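Local coordinates for maintenance of ploidy protein MOB1 (Saccharomyces cerevisiae, PDB 2HJN) that activates the protein kinase DBF2, binding it so that CDC15 can phosphorylate it in late anaphase within the mitotic exit network, at residues Gly72-Val84 / Phe161-Leu174. Sequence-based numbering, arbitrary orientation.
Sequences GEDENEWLAVHCV and FPEGFIQRVIQPIL
Two similar first torsions bring N76 and F161 together: in each, CG lies anti to the carbonyl carbon (chi1 -72° and -67°), which places the N76 amide against F161, F165 and I166 and sets the F161 ring against the first turn of helix 75-84, where it touches N76, E77 and A80. N76 CB then sits over the centre of that ring, 3.7 Å from its centroid, a CH-pi contact almost on the ring normal. The amide divides its two ends: ND2 lies 3.5 Å from F161 CB, while OD1 meets the edge of the F165 ring, 3.6 Å from F165 CD2, and also touches CD1 of I166. F161 and F165 pack edge to face, the F161 edge over the face of F165, and A80 CB closes in on F161 CE2 at 4.0 Å. D74, the N-cap residue of helix 75-84, accepts a capping bond from E77 N on OD1, met from above the carboxylate plane, and OD1 lies 4.0 Å from F161 CE1. With an alanine in place of F161, N76 CB would probably lose the ring face it rests on, and the face of F165 the edge that packs on it. Farther along, L79 and the small C83 meet the isoleucines of helix 165-174: the L79 side chain crosses that of I166 at about a right angle, CD1 touching I166 CG1, I170 CD1 lies 3.7 Å from C83 CB, and C83 SG reaches I173 CG2 at 3.4 Å. No hydrogen bond links the segments; mostly apolar contacts, with the N76 amide among them, join the starts of the two helices, whose axes approach to 11.0 Å at 19°. Within the Mob1/phocein fold, the pair stands away from the zinc site; helix 132-147 lies alongside, with F147 against C83 and W142 and C143 against I173, while F153 from a loop meets F165 edge-to-face.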
loop_
_atom_site.group_PDB
_atom_site.type_symbol
_atom_site.label_atom_id
_atom_site.label_comp_id
_atom_site.label_asym_id
_atom_site.label_seq_id
_atom_site.Cartn_x
_atom_site.Cartn_y
_atom_site.Cartn_z
ATOM N N GLY A 72 -30.679 3.444 -15.287
ATOM C CA GLY A 72 -31.501 2.637 -14.374
ATOM C C GLY A 72 -30.961 2.559 -12.935
ATOM O O GLY A 72 -31.590 1.934 -12.055
ATOM N N GLU A 73 -29.810 3.195 -12.677
ATOM C CA GLU A 73 -29.178 3.075 -11.355
ATOM C C GLU A 73 -29.399 4.275 -10.453
ATOM O O GLU A 73 -29.594 5.392 -10.927
ATOM C CB GLU A 73 -27.703 2.663 -11.444
ATOM C CG GLU A 73 -27.575 1.191 -11.838
ATOM C CD GLU A 73 -26.193 0.615 -11.604
ATOM O OE1 GLU A 73 -25.286 1.375 -11.181
ATOM O OE2 GLU A 73 -26.018 -0.604 -11.843
ATOM N N ASP A 74 -29.413 4.011 -9.145
ATOM C CA ASP A 74 -29.739 5.043 -8.183
ATOM C C ASP A 74 -28.492 5.900 -7.861
ATOM O O ASP A 74 -27.413 5.349 -7.581
ATOM C CB ASP A 74 -30.352 4.423 -6.914
ATOM C CG ASP A 74 -30.681 5.478 -5.858
ATOM O OD1 ASP A 74 -30.109 5.410 -4.735
ATOM O OD2 ASP A 74 -31.477 6.403 -6.175
ATOM N N GLU A 75 -28.656 7.224 -7.923
ATOM C CA GLU A 75 -27.578 8.196 -7.729
ATOM C C GLU A 75 -26.929 8.156 -6.332
ATOM O O GLU A 75 -25.691 8.156 -6.220
ATOM C CB GLU A 75 -28.063 9.624 -8.058
ATOM C CG GLU A 75 -27.031 10.711 -7.784
ATOM C CD GLU A 75 -27.374 12.073 -8.392
ATOM O OE1 GLU A 75 -26.643 12.547 -9.284
ATOM O OE2 GLU A 75 -28.343 12.707 -7.952
ATOM N N ASN A 76 -27.770 8.162 -5.286
ATOM C CA ASN A 76 -27.338 7.928 -3.882
ATOM C C ASN A 76 -26.529 6.654 -3.692
ATOM O O ASN A 76 -25.514 6.666 -2.971
ATOM C CB ASN A 76 -28.545 7.870 -2.943
ATOM C CG ASN A 76 -29.176 9.225 -2.720
ATOM O OD1 ASN A 76 -28.616 10.265 -3.095
ATOM N ND2 ASN A 76 -30.366 9.224 -2.107
ATOM N N GLU A 77 -26.986 5.545 -4.301
ATOM C CA GLU A 77 -26.251 4.300 -4.194
ATOM C C GLU A 77 -24.877 4.358 -4.858
ATOM O O GLU A 77 -23.877 3.920 -4.273
ATOM C CB GLU A 77 -27.039 3.115 -4.729
ATOM C CG GLU A 77 -27.377 2.147 -3.650
ATOM C CD GLU A 77 -28.239 1.013 -4.135
ATOM O OE1 GLU A 77 -27.699 0.071 -4.784
ATOM O OE2 GLU A 77 -29.466 1.079 -3.850
ATOM N N TRP A 78 -24.871 4.875 -6.085
ATOM C CA TRP A 78 -23.674 5.101 -6.877
ATOM C C TRP A 78 -22.678 5.987 -6.094
ATOM O O TRP A 78 -21.497 5.642 -5.952
ATOM C CB TRP A 78 -24.095 5.746 -8.208
ATOM C CG TRP A 78 -23.001 5.957 -9.219
ATOM C CD1 TRP A 78 -22.483 7.146 -9.618
ATOM C CD2 TRP A 78 -22.304 4.941 -9.950
ATOM N NE1 TRP A 78 -21.515 6.940 -10.571
ATOM C CE2 TRP A 78 -21.384 5.599 -10.795
ATOM C CE3 TRP A 78 -22.380 3.545 -9.979
ATOM C CZ2 TRP A 78 -20.529 4.910 -11.654
ATOM C CZ3 TRP A 78 -21.537 2.849 -10.844
ATOM C CH2 TRP A 78 -20.619 3.532 -11.658
ATOM N N LEU A 79 -23.154 7.101 -5.550
ATOM C CA LEU A 79 -22.281 7.972 -4.746
ATOM C C LEU A 79 -21.806 7.327 -3.408
ATOM O O LEU A 79 -20.621 7.449 -3.060
ATOM C CB LEU A 79 -22.904 9.343 -4.540
ATOM C CG LEU A 79 -23.359 10.165 -5.769
ATOM C CD1 LEU A 79 -23.388 11.661 -5.472
ATOM C CD2 LEU A 79 -22.632 9.876 -7.053
ATOM N N ALA A 80 -22.700 6.592 -2.725
ATOM C CA ALA A 80 -22.341 5.807 -1.529
ATOM C C ALA A 80 -21.260 4.731 -1.823
ATOM O O ALA A 80 -20.276 4.613 -1.088
ATOM C CB ALA A 80 -23.594 5.174 -0.887
ATOM N N VAL A 81 -21.459 3.938 -2.869
ATOM C CA VAL A 81 -20.444 2.962 -3.325
ATOM C C VAL A 81 -19.081 3.605 -3.539
ATOM O O VAL A 81 -18.092 3.125 -2.990
ATOM C CB VAL A 81 -20.856 2.167 -4.600
ATOM C CG1 VAL A 81 -19.654 1.346 -5.183
ATOM C CG2 VAL A 81 -22.002 1.220 -4.257
ATOM N N HIS A 82 -19.025 4.680 -4.322
ATOM C CA HIS A 82 -17.755 5.321 -4.597
ATOM C C HIS A 82 -17.121 6.063 -3.438
ATOM O O HIS A 82 -15.909 6.163 -3.399
ATOM C CB HIS A 82 -17.832 6.207 -5.832
ATOM C CG HIS A 82 -18.068 5.412 -7.074
ATOM N ND1 HIS A 82 -17.042 4.944 -7.864
ATOM C CD2 HIS A 82 -19.208 4.907 -7.591
ATOM C CE1 HIS A 82 -17.543 4.214 -8.841
ATOM N NE2 HIS A 82 -18.858 4.180 -8.704
ATOM N N CYS A 83 -17.930 6.618 -2.529
ATOM C CA CYS A 83 -17.388 7.278 -1.344
ATOM C C CYS A 83 -16.631 6.268 -0.442
ATOM O O CYS A 83 -15.532 6.546 -0.001
ATOM C CB CYS A 83 -18.520 8.019 -0.600
ATOM S SG CYS A 83 -17.990 9.134 0.710
ATOM N N VAL A 84 -17.195 5.082 -0.196
ATOM C CA VAL A 84 -16.467 4.031 0.562
ATOM C C VAL A 84 -15.218 3.543 -0.204
ATOM O O VAL A 84 -14.158 3.359 0.398
ATOM C CB VAL A 84 -17.353 2.832 0.946
ATOM C CG1 VAL A 84 -16.535 1.705 1.552
ATOM C CG2 VAL A 84 -18.503 3.253 1.902
ATOM N N PHE A 161 -32.108 6.178 2.078
ATOM C CA PHE A 161 -31.148 7.251 2.331
ATOM C C PHE A 161 -31.903 8.467 2.891
ATOM O O PHE A 161 -33.047 8.735 2.453
ATOM C CB PHE A 161 -30.450 7.639 1.034
ATOM C CG PHE A 161 -29.570 6.571 0.475
ATOM C CD1 PHE A 161 -30.089 5.607 -0.399
ATOM C CD2 PHE A 161 -28.206 6.557 0.769
ATOM C CE1 PHE A 161 -29.275 4.607 -0.935
ATOM C CE2 PHE A 161 -27.369 5.569 0.231
ATOM C CZ PHE A 161 -27.899 4.592 -0.610
ATOM N N PRO A 162 -31.271 9.239 3.810
ATOM C CA PRO A 162 -31.973 10.411 4.366
ATOM C C PRO A 162 -32.122 11.539 3.330
ATOM O O PRO A 162 -31.370 11.592 2.337
ATOM C CB PRO A 162 -31.050 10.879 5.495
ATOM C CG PRO A 162 -29.669 10.447 5.033
ATOM C CD PRO A 162 -29.907 9.100 4.356
ATOM N N GLU A 163 -33.048 12.460 3.568
ATOM C CA GLU A 163 -33.159 13.615 2.692
ATOM C C GLU A 163 -31.905 14.414 2.887
ATOM O O GLU A 163 -31.406 14.514 4.015
ATOM C CB GLU A 163 -34.417 14.475 2.996
ATOM C CG GLU A 163 -35.724 13.840 2.489
ATOM C CD GLU A 163 -36.946 14.777 2.579
ATOM O OE1 GLU A 163 -36.988 15.768 1.788
ATOM O OE2 GLU A 163 -37.840 14.493 3.429
ATOM N N GLY A 164 -31.413 14.982 1.785
ATOM C CA GLY A 164 -30.195 15.794 1.753
ATOM C C GLY A 164 -28.905 14.967 1.732
ATOM O O GLY A 164 -27.814 15.514 1.889
ATOM N N PHE A 165 -29.036 13.656 1.567
ATOM C CA PHE A 165 -27.882 12.738 1.597
ATOM C C PHE A 165 -26.661 13.301 0.879
ATOM O O PHE A 165 -25.610 13.373 1.466
ATOM C CB PHE A 165 -28.253 11.366 1.042
ATOM C CG PHE A 165 -27.104 10.351 1.048
ATOM C CD1 PHE A 165 -26.606 9.817 2.257
ATOM C CD2 PHE A 165 -26.570 9.904 -0.151
ATOM C CE1 PHE A 165 -25.572 8.881 2.260
ATOM C CE2 PHE A 165 -25.531 8.954 -0.160
ATOM C CZ PHE A 165 -25.041 8.445 1.030
ATOM N N ILE A 166 -26.799 13.704 -0.386
ATOM C CA ILE A 166 -25.624 14.143 -1.156
ATOM C C ILE A 166 -24.976 15.396 -0.556
ATOM O O ILE A 166 -23.764 15.490 -0.434
ATOM C CB ILE A 166 -25.968 14.362 -2.610
ATOM C CG1 ILE A 166 -26.284 13.031 -3.241
ATOM C CG2 ILE A 166 -24.779 14.902 -3.359
ATOM C CD1 ILE A 166 -27.093 13.149 -4.501
ATOM N N GLN A 167 -25.800 16.342 -0.129
ATOM C CA GLN A 167 -25.295 17.632 0.345
ATOM C C GLN A 167 -24.814 17.583 1.769
ATOM O O GLN A 167 -23.826 18.243 2.122
ATOM C CB GLN A 167 -26.407 18.698 0.247
ATOM C CG GLN A 167 -27.006 18.862 -1.185
ATOM C CD GLN A 167 -27.828 17.665 -1.656
ATOM O OE1 GLN A 167 -28.591 17.043 -0.886
ATOM N NE2 GLN A 167 -27.677 17.335 -2.940
ATOM N N ARG A 168 -25.528 16.830 2.601
ATOM C CA ARG A 168 -25.284 16.810 4.040
ATOM C C ARG A 168 -24.331 15.697 4.489
ATOM O O ARG A 168 -23.768 15.771 5.580
ATOM C CB ARG A 168 -26.588 16.651 4.774
ATOM N N VAL A 169 -24.209 14.637 3.695
ATOM C CA VAL A 169 -23.331 13.516 4.092
ATOM C C VAL A 169 -22.158 13.343 3.134
ATOM O O VAL A 169 -20.984 13.389 3.557
ATOM C CB VAL A 169 -24.094 12.180 4.185
ATOM C CG1 VAL A 169 -23.205 11.097 4.857
ATOM C CG2 VAL A 169 -25.409 12.323 5.002
ATOM N N ILE A 170 -22.475 13.157 1.849
ATOM C CA ILE A 170 -21.442 12.908 0.816
ATOM C C ILE A 170 -20.445 14.085 0.666
ATOM O O ILE A 170 -19.197 13.899 0.753
ATOM C CB ILE A 170 -22.077 12.468 -0.550
ATOM C CG1 ILE A 170 -22.778 11.082 -0.466
ATOM C CG2 ILE A 170 -21.029 12.483 -1.676
ATOM C CD1 ILE A 170 -21.781 9.822 -0.328
ATOM N N GLN A 171 -20.952 15.300 0.500
ATOM C CA GLN A 171 -20.066 16.467 0.262
ATOM C C GLN A 171 -19.054 16.818 1.334
ATOM O O GLN A 171 -17.885 17.098 1.012
ATOM C CB GLN A 171 -20.851 17.718 -0.190
ATOM C CG GLN A 171 -21.022 17.737 -1.677
ATOM C CD GLN A 171 -21.893 18.867 -2.159
ATOM O OE1 GLN A 171 -21.376 19.892 -2.609
ATOM N NE2 GLN A 171 -23.224 18.704 -2.060
ATOM N N PRO A 172 -19.483 16.816 2.618
ATOM C CA PRO A 172 -18.546 16.982 3.740
ATOM C C PRO A 172 -17.455 15.877 3.771
ATOM O O PRO A 172 -16.274 16.195 3.952
ATOM C CB PRO A 172 -19.464 16.924 4.960
ATOM C CG PRO A 172 -20.899 17.433 4.371
ATOM C CD PRO A 172 -20.904 16.751 3.062
ATOM N N ILE A 173 -17.840 14.622 3.534
ATOM C CA ILE A 173 -16.879 13.528 3.482
ATOM C C ILE A 173 -15.832 13.709 2.361
ATOM O O ILE A 173 -14.637 13.552 2.615
ATOM C CB ILE A 173 -17.571 12.115 3.332
ATOM C CG1 ILE A 173 -18.356 11.730 4.604
ATOM C CG2 ILE A 173 -16.498 11.019 3.125
ATOM C CD1 ILE A 173 -19.360 10.501 4.331
ATOM N N LEU A 174 -16.275 14.004 1.135
ATOM C CA LEU A 174 -15.357 14.301 0.008
ATOM C C LEU A 174 -14.448 15.501 0.280
ATOM O O LEU A 174 -13.231 15.415 0.043
ATOM C CB LEU A 174 -16.128 14.464 -1.330
ATOM C CG LEU A 174 -16.496 13.212 -2.137
ATOM C CD1 LEU A 174 -16.513 11.896 -1.392
ATOM C CD2 LEU A 174 -17.726 13.340 -3.017
#